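Local coordinates for protein rhamnosidase B (Bacillus sp., PDB 2OKX) that probably hydrolyses terminal alpha-L-rhamnose residues from rhamnosides, as a glycoside hydrolase of family 78, at residues T248-T259 and I318-P329. Sequence-based numbering, arbitrary orientation.
Sequences TILTLETSGVVT and IDSEAAFTLRSP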
# COMPACT_ATOMS: atom_id res chain seq x y z
N THR A 248 -8.03 -9.06 31.94
CA THR A 248 -8.27 -7.85 32.72
C THR A 248 -9.38 -8.11 33.72
O THR A 248 -10.25 -8.96 33.50
CB THR A 248 -8.69 -6.67 31.82
OG1 THR A 248 -8.66 -5.45 32.58
CG2 THR A 248 -10.10 -6.88 31.29
N ILE A 249 -9.35 -7.38 34.82
CA ILE A 249 -10.37 -7.51 35.85
C ILE A 249 -11.37 -6.38 35.67
O ILE A 249 -11.01 -5.20 35.76
CB ILE A 249 -9.77 -7.41 37.27
CG1 ILE A 249 -8.73 -8.51 37.47
CG2 ILE A 249 -10.88 -7.54 38.31
CD1 ILE A 249 -9.29 -9.91 37.38
N LEU A 250 -12.62 -6.74 35.41
CA LEU A 250 -13.69 -5.77 35.22
C LEU A 250 -14.46 -5.63 36.52
O LEU A 250 -15.05 -6.59 37.00
CB LEU A 250 -14.64 -6.24 34.11
CG LEU A 250 -15.94 -5.46 33.92
CD1 LEU A 250 -15.62 -4.03 33.53
CD2 LEU A 250 -16.78 -6.13 32.84
N THR A 251 -14.45 -4.43 37.10
CA THR A 251 -15.14 -4.19 38.35
C THR A 251 -16.32 -3.23 38.18
O THR A 251 -16.14 -2.10 37.73
CB THR A 251 -14.20 -3.59 39.41
OG1 THR A 251 -13.06 -4.44 39.57
CG2 THR A 251 -14.91 -3.46 40.75
N LEU A 252 -17.51 -3.71 38.53
CA LEU A 252 -18.72 -2.90 38.44
C LEU A 252 -19.11 -2.37 39.82
O LEU A 252 -19.22 -3.14 40.77
CB LEU A 252 -19.88 -3.73 37.88
CG LEU A 252 -19.96 -3.94 36.37
CD1 LEU A 252 -21.23 -4.70 36.04
CD2 LEU A 252 -19.96 -2.59 35.67
N GLU A 253 -19.31 -1.06 39.91
CA GLU A 253 -19.69 -0.45 41.18
C GLU A 253 -21.09 -0.94 41.54
O GLU A 253 -21.40 -1.15 42.72
CB GLU A 253 -19.69 1.07 41.06
CG GLU A 253 -18.35 1.66 40.66
CD GLU A 253 -18.36 3.18 40.64
OE1 GLU A 253 -17.32 3.77 40.29
OE2 GLU A 253 -19.41 3.77 40.97
N THR A 254 -21.93 -1.12 40.53
CA THR A 254 -23.29 -1.59 40.73
C THR A 254 -23.67 -2.56 39.62
O THR A 254 -23.05 -2.56 38.55
CB THR A 254 -24.30 -0.42 40.73
OG1 THR A 254 -24.20 0.30 39.50
CG2 THR A 254 -24.03 0.51 41.90
N SER A 255 -24.68 -3.38 39.87
CA SER A 255 -25.14 -4.36 38.89
C SER A 255 -25.56 -3.67 37.59
O SER A 255 -26.13 -2.58 37.62
CB SER A 255 -26.32 -5.14 39.45
OG SER A 255 -26.81 -6.08 38.51
N GLY A 256 -25.26 -4.30 36.46
CA GLY A 256 -25.63 -3.72 35.18
C GLY A 256 -25.17 -4.52 33.97
O GLY A 256 -24.43 -5.49 34.11
N VAL A 257 -25.62 -4.10 32.79
CA VAL A 257 -25.25 -4.77 31.54
C VAL A 257 -23.99 -4.13 30.98
O VAL A 257 -23.88 -2.90 30.90
CB VAL A 257 -26.37 -4.66 30.48
CG1 VAL A 257 -25.93 -5.33 29.19
CG2 VAL A 257 -27.64 -5.32 31.00
N VAL A 258 -23.03 -4.96 30.59
CA VAL A 258 -21.78 -4.47 30.02
C VAL A 258 -21.63 -5.06 28.62
O VAL A 258 -21.94 -6.23 28.40
CB VAL A 258 -20.56 -4.89 30.88
CG1 VAL A 258 -19.28 -4.33 30.29
CG2 VAL A 258 -20.75 -4.41 32.31
N THR A 259 -21.16 -4.25 27.68
CA THR A 259 -20.99 -4.73 26.32
C THR A 259 -19.51 -4.76 25.95
O THR A 259 -18.82 -3.74 26.05
CB THR A 259 -21.74 -3.85 25.31
OG1 THR A 259 -23.13 -3.81 25.64
CG2 THR A 259 -21.59 -4.41 23.89
N ILE A 318 -15.18 -1.47 25.52
CA ILE A 318 -16.18 -1.82 26.51
C ILE A 318 -17.08 -0.62 26.76
O ILE A 318 -16.61 0.52 26.82
CB ILE A 318 -15.53 -2.21 27.86
CG1 ILE A 318 -14.54 -3.35 27.65
CG2 ILE A 318 -16.62 -2.63 28.84
CD1 ILE A 318 -13.77 -3.73 28.92
N ASP A 319 -18.37 -0.87 26.92
CA ASP A 319 -19.32 0.20 27.20
C ASP A 319 -20.44 -0.32 28.09
O ASP A 319 -20.77 -1.50 28.06
CB ASP A 319 -19.91 0.76 25.90
CG ASP A 319 -20.69 2.04 26.13
OD1 ASP A 319 -21.94 1.98 26.22
OD2 ASP A 319 -20.06 3.11 26.22
N SER A 320 -21.00 0.58 28.90
CA SER A 320 -22.07 0.21 29.82
C SER A 320 -22.75 1.44 30.40
O SER A 320 -22.15 2.51 30.48
CB SER A 320 -21.52 -0.64 30.96
OG SER A 320 -22.54 -0.95 31.89
N GLU A 321 -24.01 1.29 30.80
CA GLU A 321 -24.75 2.39 31.40
C GLU A 321 -24.35 2.46 32.88
O GLU A 321 -24.73 3.39 33.59
CB GLU A 321 -26.25 2.17 31.26
CG GLU A 321 -26.75 2.20 29.82
CD GLU A 321 -28.26 2.03 29.72
OE1 GLU A 321 -28.79 2.08 28.59
OE2 GLU A 321 -28.92 1.83 30.77
N ALA A 322 -23.59 1.46 33.32
CA ALA A 322 -23.12 1.38 34.70
C ALA A 322 -21.64 1.71 34.75
O ALA A 322 -20.91 1.49 33.77
CB ALA A 322 -23.36 -0.01 35.25
N ALA A 323 -21.18 2.24 35.88
CA ALA A 323 -19.77 2.60 36.03
C ALA A 323 -18.90 1.36 36.22
O ALA A 323 -19.33 0.38 36.83
CB ALA A 323 -19.61 3.54 37.23
N PHE A 324 -17.67 1.40 35.70
CA PHE A 324 -16.76 0.27 35.85
C PHE A 324 -15.29 0.67 35.76
O PHE A 324 -14.95 1.73 35.23
CB PHE A 324 -17.05 -0.80 34.78
CG PHE A 324 -16.78 -0.34 33.37
CD1 PHE A 324 -17.72 0.40 32.67
CD2 PHE A 324 -15.57 -0.65 32.75
CE1 PHE A 324 -17.46 0.84 31.37
CE2 PHE A 324 -15.31 -0.23 31.45
CZ PHE A 324 -16.25 0.52 30.76
N THR A 325 -14.43 -0.17 36.30
CA THR A 325 -13.00 0.07 36.27
C THR A 325 -12.31 -1.17 35.71
O THR A 325 -12.92 -2.24 35.62
CB THR A 325 -12.43 0.35 37.69
OG1 THR A 325 -12.50 -0.84 38.48
CG2 THR A 325 -13.22 1.46 38.37
N LEU A 326 -11.05 -1.02 35.34
CA LEU A 326 -10.27 -2.11 34.79
C LEU A 326 -8.88 -2.11 35.40
O LEU A 326 -8.31 -1.05 35.66
CB LEU A 326 -10.13 -1.97 33.27
CG LEU A 326 -11.09 -2.70 32.32
CD1 LEU A 326 -12.53 -2.36 32.64
CD2 LEU A 326 -10.74 -2.32 30.89
N ARG A 327 -8.34 -3.30 35.64
CA ARG A 327 -6.99 -3.39 36.17
C ARG A 327 -6.36 -4.70 35.75
O ARG A 327 -7.05 -5.69 35.53
CB ARG A 327 -6.98 -3.25 37.70
CG ARG A 327 -7.50 -4.44 38.48
CD ARG A 327 -7.07 -4.31 39.95
NE ARG A 327 -7.55 -5.41 40.78
CZ ARG A 327 -8.83 -5.61 41.07
NH1 ARG A 327 -9.76 -4.78 40.61
NH2 ARG A 327 -9.19 -6.64 41.83
N SER A 328 -5.04 -4.68 35.62
CA SER A 328 -4.28 -5.84 35.21
C SER A 328 -4.16 -6.87 36.33
O SER A 328 -4.00 -6.50 37.49
CB SER A 328 -2.88 -5.42 34.77
OG SER A 328 -2.05 -6.55 34.55
N PRO A 329 -4.24 -8.16 35.99
CA PRO A 329 -4.12 -9.21 37.01
C PRO A 329 -2.66 -9.32 37.42
O PRO A 329 -2.33 -10.00 38.39
CB PRO A 329 -4.61 -10.46 36.28
CG PRO A 329 -5.49 -9.92 35.18
CD PRO A 329 -4.71 -8.73 34.71
O HOH W 1 -10.94 -3.76 38.09
O HOH W 2 -22.71 2.62 38.21
O HOH W 3 -23.62 -1.92 27.67
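Leu-250 lays its CD1 obliquely against the Phe-324 ring, 3.5 Å from CD2, and against Leu-326 CD1. This is part of the beta sandwich of the D2 domain, two antiparallel sheets packed face to face. Strand 248-252 pairs with 324-327 in one sheet, 256-259 with 318-320 in the other; two short turns link the layers. Leu-252 CD2 also lies between the layers, 3.5 Å from Phe-324 CB. In the first sheet, Thr-251 N donates almost straight to Thr-325 O (175°). On that sheet's other face, the Arg-327 guanidinium passes over Ile-249, whose CG2 meets one face, and reaches Glu-298 in a salt bridge. In the second sheet, Val-258 CG1 sits tightly on Ile-318 CG2, at 3.5 Å. Ser-320, just before the 321-323 turn, ties the segments together. Its OG, swung away from the backbone N by chi1 177°, donates to Val-257 O at 2.6 Å, from above the carbonyl plane. Within its own segment the same OG accepts from Ala-322 N, forming an ST turn. Replaced by an alanine, this position would have no hydroxyl, and Val-257 O and Ala-322 N would probably both lose their mate, leaving the turn less fixed. Water 3 bridges Asp-319 O and Thr-259 OG1, 2.8 Å from the latter.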